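Local coordinates for putative polyketide synthase (Brevibacillus brevis, PDB 5HU7), which probably dehydrates beta-hydroxyacyl intermediates during chain elongation, as the dehydratase domain of a trans-AT polyketide synthase, at residues A185-S197 and H253-D265. Residues are numbered along the deposited sequence; the frame is centred on the assembly and turned at random.
Sequences APGHVLVKLSLPS and HPAVKYALIRFSD
Val189 and Ile261, and likewise Val191 and Ala259, form the hydrogen-bonded pairs of two antiparallel strands, 188-193 and 258-263. The first pair is joined by Val189 N to Ile261 O at 3.0 Å and by Ile261 N to Val189 O; the second pair repeats the exchange. A fifth bond, Leu193 N to Lys257 O at 2.8 Å, extends the ladder; its acceptor belongs to a classic beta bulge, in which Lys257 and Tyr258 together oppose Cys281 of strand 276-281. Beyond it a water bridges Leu195 N and Val256 O.

Apolar contacts line the face where Val191, Ala259 and Ile261 meet helix 212-227. Val189 CG2 rests 3.7 Å from Ile261 CB, and Ile261 CD1 reaches Val191 CG2. Where the strands end, Leu193 and Val256 run alongside each other, CD1 3.7 Å from CG1.

On the other face, near helix 145-150, Leu190 CG approaches Tyr258 CD2 at 3.9 Å. With CG anti to the backbone N (chi1 -176°), Lys192 runs its methylenes past the same ring, CD coming 3.7 Å from Tyr258 OH, while its amine forms a salt bridge with Asp180. Arg262 runs alongside His188, NH1 3.8 Å from His188 CD2, with the guanidinium turned 74° from the imidazole.

Five backbone bonds thus set the register in this hotdog-fold sheet, while the side chains make one face aliphatic and the other mixed; there His188 ND1, 3.7 Å from Leu260 CD1, is buried without a modelled polar partner.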
loop_
_atom_site.group_PDB
_atom_site.type_symbol
_atom_site.label_atom_id
_atom_site.label_comp_id
_atom_site.label_asym_id
_atom_site.label_seq_id
_atom_site.Cartn_x
_atom_site.Cartn_y
_atom_site.Cartn_z
ATOM N N ALA A 185 -3.746 -0.130 -46.572
ATOM C CA ALA A 185 -3.921 0.968 -47.483
ATOM C C ALA A 185 -2.580 1.655 -47.575
ATOM O O ALA A 185 -1.719 1.444 -46.713
ATOM C CB ALA A 185 -4.942 1.931 -46.917
ATOM N N PRO A 186 -2.387 2.542 -48.557
ATOM C CA PRO A 186 -1.139 3.313 -48.599
ATOM C C PRO A 186 -1.081 4.240 -47.379
ATOM O O PRO A 186 -2.037 4.972 -47.124
ATOM C CB PRO A 186 -1.264 4.085 -49.924
ATOM C CG PRO A 186 -2.292 3.332 -50.696
ATOM C CD PRO A 186 -3.273 2.934 -49.665
ATOM N N GLY A 187 -0.032 4.101 -46.568
ATOM C CA GLY A 187 0.142 4.894 -45.349
ATOM C C GLY A 187 -0.480 4.358 -44.068
ATOM O O GLY A 187 -0.241 4.949 -43.001
ATOM N N HIS A 188 -1.281 3.258 -44.126
ATOM C CA HIS A 188 -1.862 2.696 -42.899
ATOM C C HIS A 188 -2.227 1.222 -42.977
ATOM O O HIS A 188 -2.432 0.675 -44.051
ATOM C CB HIS A 188 -3.103 3.504 -42.418
ATOM C CG HIS A 188 -4.382 3.285 -43.179
ATOM N ND1 HIS A 188 -5.126 2.108 -43.051
ATOM C CD2 HIS A 188 -5.071 4.135 -43.968
ATOM C CE1 HIS A 188 -6.186 2.252 -43.833
ATOM N NE2 HIS A 188 -6.211 3.462 -44.387
ATOM N N VAL A 189 -2.350 0.607 -41.795
ATOM C CA VAL A 189 -2.847 -0.743 -41.633
ATOM C C VAL A 189 -3.922 -0.669 -40.573
ATOM O O VAL A 189 -3.737 0.019 -39.576
ATOM C CB VAL A 189 -1.773 -1.824 -41.329
ATOM C CG1 VAL A 189 -0.815 -1.960 -42.489
ATOM C CG2 VAL A 189 -1.004 -1.529 -40.054
ATOM N N LEU A 190 -5.094 -1.265 -40.840
ATOM C CA LEU A 190 -6.190 -1.313 -39.870
ATOM C C LEU A 190 -6.301 -2.775 -39.500
ATOM O O LEU A 190 -6.635 -3.607 -40.346
ATOM C CB LEU A 190 -7.510 -0.759 -40.423
ATOM C CG LEU A 190 -8.710 -0.912 -39.500
ATOM C CD1 LEU A 190 -8.633 0.075 -38.344
ATOM C CD2 LEU A 190 -10.030 -0.764 -40.291
ATOM N N VAL A 191 -5.954 -3.097 -38.260
ATOM C CA VAL A 191 -5.939 -4.471 -37.801
ATOM C C VAL A 191 -7.215 -4.766 -37.064
ATOM O O VAL A 191 -7.525 -4.061 -36.106
ATOM C CB VAL A 191 -4.732 -4.709 -36.845
ATOM C CG1 VAL A 191 -4.662 -6.161 -36.410
ATOM C CG2 VAL A 191 -3.427 -4.300 -37.496
ATOM N N LYS A 192 -7.909 -5.829 -37.447
ATOM C CA LYS A 192 -9.084 -6.284 -36.705
ATOM C C LYS A 192 -8.554 -7.287 -35.679
ATOM O O LYS A 192 -7.917 -8.279 -36.045
ATOM C CB LYS A 192 -10.112 -6.940 -37.613
ATOM C CG LYS A 192 -11.382 -7.326 -36.867
ATOM C CD LYS A 192 -12.511 -7.643 -37.820
ATOM C CE LYS A 192 -13.711 -8.204 -37.111
ATOM N NZ LYS A 192 -13.472 -9.575 -36.581
ATOM N N LEU A 193 -8.788 -7.005 -34.409
ATOM C CA LEU A 193 -8.262 -7.806 -33.314
ATOM C C LEU A 193 -9.271 -8.746 -32.717
ATOM O O LEU A 193 -10.438 -8.411 -32.581
ATOM C CB LEU A 193 -7.752 -6.881 -32.195
ATOM C CG LEU A 193 -6.617 -5.964 -32.580
ATOM C CD1 LEU A 193 -6.456 -4.900 -31.555
ATOM C CD2 LEU A 193 -5.322 -6.732 -32.795
ATOM N N SER A 194 -8.766 -9.851 -32.190
ATOM C CA SER A 194 -9.550 -10.823 -31.442
ATOM C C SER A 194 -8.613 -11.260 -30.340
ATOM O O SER A 194 -8.017 -12.333 -30.384
ATOM C CB SER A 194 -10.053 -11.947 -32.341
ATOM O OG SER A 194 -10.309 -13.133 -31.615
ATOM N N LEU A 195 -8.424 -10.345 -29.384
ATOM C CA LEU A 195 -7.513 -10.541 -28.274
ATOM C C LEU A 195 -7.960 -11.722 -27.414
ATOM O O LEU A 195 -9.163 -11.945 -27.262
ATOM C CB LEU A 195 -7.399 -9.263 -27.424
ATOM C CG LEU A 195 -6.748 -8.065 -28.114
ATOM C CD1 LEU A 195 -6.881 -6.807 -27.283
ATOM C CD2 LEU A 195 -5.300 -8.338 -28.442
ATOM N N PRO A 196 -7.015 -12.523 -26.873
ATOM C CA PRO A 196 -7.425 -13.682 -26.064
ATOM C C PRO A 196 -8.308 -13.328 -24.873
ATOM O O PRO A 196 -8.272 -12.209 -24.378
ATOM C CB PRO A 196 -6.099 -14.306 -25.622
ATOM C CG PRO A 196 -5.089 -13.786 -26.558
ATOM C CD PRO A 196 -5.544 -12.436 -26.974
ATOM N N SER A 197 -9.118 -14.293 -24.441
ATOM C CA SER A 197 -10.045 -14.128 -23.324
ATOM C C SER A 197 -9.294 -13.908 -22.007
ATOM O O SER A 197 -8.343 -14.628 -21.699
ATOM C CB SER A 197 -10.955 -15.352 -23.206
ATOM O OG SER A 197 -10.205 -16.549 -23.075
ATOM N N HIS A 253 -11.045 0.787 -18.796
ATOM C CA HIS A 253 -11.561 -0.469 -19.358
ATOM C C HIS A 253 -12.026 -0.329 -20.831
ATOM O O HIS A 253 -13.170 -0.671 -21.146
ATOM C CB HIS A 253 -12.740 -0.999 -18.490
ATOM C CG HIS A 253 -12.594 -0.723 -17.030
ATOM N ND1 HIS A 253 -13.609 -0.119 -16.305
ATOM C CD2 HIS A 253 -11.524 -0.888 -16.227
ATOM C CE1 HIS A 253 -13.137 0.022 -15.074
ATOM N NE2 HIS A 253 -11.886 -0.434 -14.979
ATOM N N PRO A 254 -11.183 0.191 -21.748
ATOM C CA PRO A 254 -11.634 0.327 -23.141
ATOM C C PRO A 254 -11.680 -1.017 -23.877
ATOM O O PRO A 254 -10.808 -1.872 -23.704
ATOM C CB PRO A 254 -10.599 1.269 -23.754
ATOM C CG PRO A 254 -9.368 1.023 -22.991
ATOM C CD PRO A 254 -9.792 0.658 -21.591
ATOM N N ALA A 255 -12.717 -1.197 -24.690
ATOM C CA ALA A 255 -12.892 -2.384 -25.520
ATOM C C ALA A 255 -12.112 -2.130 -26.809
ATOM O O ALA A 255 -12.405 -1.168 -27.522
ATOM C CB ALA A 255 -14.357 -2.582 -25.822
ATOM N N VAL A 256 -11.086 -2.942 -27.075
ATOM C CA VAL A 256 -10.214 -2.783 -28.228
ATOM C C VAL A 256 -10.487 -3.861 -29.284
ATOM O O VAL A 256 -10.082 -5.000 -29.126
ATOM C CB VAL A 256 -8.748 -2.765 -27.768
ATOM C CG1 VAL A 256 -7.791 -2.665 -28.964
ATOM C CG2 VAL A 256 -8.522 -1.623 -26.772
ATOM N N LYS A 257 -11.200 -3.493 -30.343
ATOM C CA LYS A 257 -11.510 -4.398 -31.442
ATOM C C LYS A 257 -10.657 -4.122 -32.673
ATOM O O LYS A 257 -10.470 -5.024 -33.473
ATOM C CB LYS A 257 -12.997 -4.309 -31.765
ATOM C CG LYS A 257 -13.904 -4.583 -30.564
ATOM C CD LYS A 257 -13.553 -5.863 -29.781
ATOM C CE LYS A 257 -14.747 -6.505 -29.101
ATOM N NZ LYS A 257 -15.374 -5.619 -28.084
ATOM N N TYR A 258 -10.073 -2.918 -32.788
ATOM C CA TYR A 258 -9.232 -2.539 -33.917
ATOM C C TYR A 258 -8.092 -1.689 -33.487
ATOM O O TYR A 258 -8.228 -0.891 -32.554
ATOM C CB TYR A 258 -10.010 -1.675 -34.933
ATOM C CG TYR A 258 -11.122 -2.394 -35.664
ATOM C CD1 TYR A 258 -12.393 -2.489 -35.118
ATOM C CD2 TYR A 258 -10.914 -2.934 -36.923
ATOM C CE1 TYR A 258 -13.412 -3.156 -35.775
ATOM C CE2 TYR A 258 -11.927 -3.607 -37.592
ATOM C CZ TYR A 258 -13.183 -3.701 -37.022
ATOM O OH TYR A 258 -14.207 -4.366 -37.657
ATOM N N ALA A 259 -7.016 -1.746 -34.278
ATOM C CA ALA A 259 -5.855 -0.883 -34.127
ATOM C C ALA A 259 -5.548 -0.281 -35.495
ATOM O O ALA A 259 -5.397 -1.016 -36.460
ATOM C CB ALA A 259 -4.655 -1.682 -33.624
ATOM N N LEU A 260 -5.550 1.038 -35.596
ATOM C CA LEU A 260 -5.178 1.746 -36.815
ATOM C C LEU A 260 -3.738 2.172 -36.605
ATOM O O LEU A 260 -3.467 2.830 -35.620
ATOM C CB LEU A 260 -6.058 2.967 -37.044
ATOM C CG LEU A 260 -5.725 3.819 -38.289
ATOM C CD1 LEU A 260 -5.970 3.065 -39.554
ATOM C CD2 LEU A 260 -6.528 5.065 -38.298
ATOM N N ILE A 261 -2.814 1.745 -37.474
ATOM C CA ILE A 261 -1.399 2.052 -37.324
ATOM C C ILE A 261 -0.969 2.847 -38.539
ATOM O O ILE A 261 -1.274 2.467 -39.667
ATOM C CB ILE A 261 -0.536 0.762 -37.183
ATOM C CG1 ILE A 261 -1.003 -0.137 -36.009
ATOM C CG2 ILE A 261 0.943 1.116 -37.008
ATOM C CD1 ILE A 261 -0.737 -1.594 -36.249
ATOM N N ARG A 262 -0.222 3.928 -38.294
ATOM C CA ARG A 262 0.298 4.837 -39.311
ATOM C C ARG A 262 1.713 5.237 -38.911
ATOM O O ARG A 262 2.119 5.064 -37.756
ATOM C CB ARG A 262 -0.526 6.151 -39.310
ATOM C CG ARG A 262 -1.997 6.056 -39.714
ATOM C CD ARG A 262 -2.592 7.459 -39.679
ATOM N NE ARG A 262 -4.051 7.531 -39.875
ATOM C CZ ARG A 262 -4.689 7.515 -41.046
ATOM N NH1 ARG A 262 -4.008 7.374 -42.183
ATOM N NH2 ARG A 262 -6.018 7.617 -41.091
ATOM N N PHE A 263 2.416 5.879 -39.827
ATOM C CA PHE A 263 3.713 6.489 -39.533
ATOM C C PHE A 263 3.395 7.867 -38.995
ATOM O O PHE A 263 2.493 8.527 -39.525
ATOM C CB PHE A 263 4.564 6.671 -40.782
ATOM C CG PHE A 263 5.106 5.383 -41.307
ATOM C CD1 PHE A 263 6.150 4.735 -40.649
ATOM C CD2 PHE A 263 4.555 4.792 -42.444
ATOM C CE1 PHE A 263 6.631 3.515 -41.116
ATOM C CE2 PHE A 263 5.064 3.603 -42.934
ATOM C CZ PHE A 263 6.097 2.965 -42.261
ATOM N N SER A 264 4.134 8.307 -37.958
ATOM C CA SER A 264 3.939 9.637 -37.359
ATOM C C SER A 264 4.498 10.692 -38.319
ATOM O O SER A 264 5.506 10.429 -38.984
ATOM C CB SER A 264 4.595 9.706 -35.978
ATOM O OG SER A 264 5.998 9.862 -36.071
ATOM N N ASP A 265 3.797 11.836 -38.458
ATOM C CA ASP A 265 4.185 12.932 -39.369
ATOM C C ASP A 265 5.118 13.919 -38.665
ATOM O O ASP A 265 6.322 13.687 -38.573
ATOM C CB ASP A 265 2.927 13.668 -39.877
ATOM C CG ASP A 265 3.164 14.667 -41.007
ATOM O OD1 ASP A 265 3.680 14.252 -42.073
ATOM O OD2 ASP A 265 2.764 15.847 -40.854
HETATM O O HOH W 1 -10.293 -7.937 -28.659
#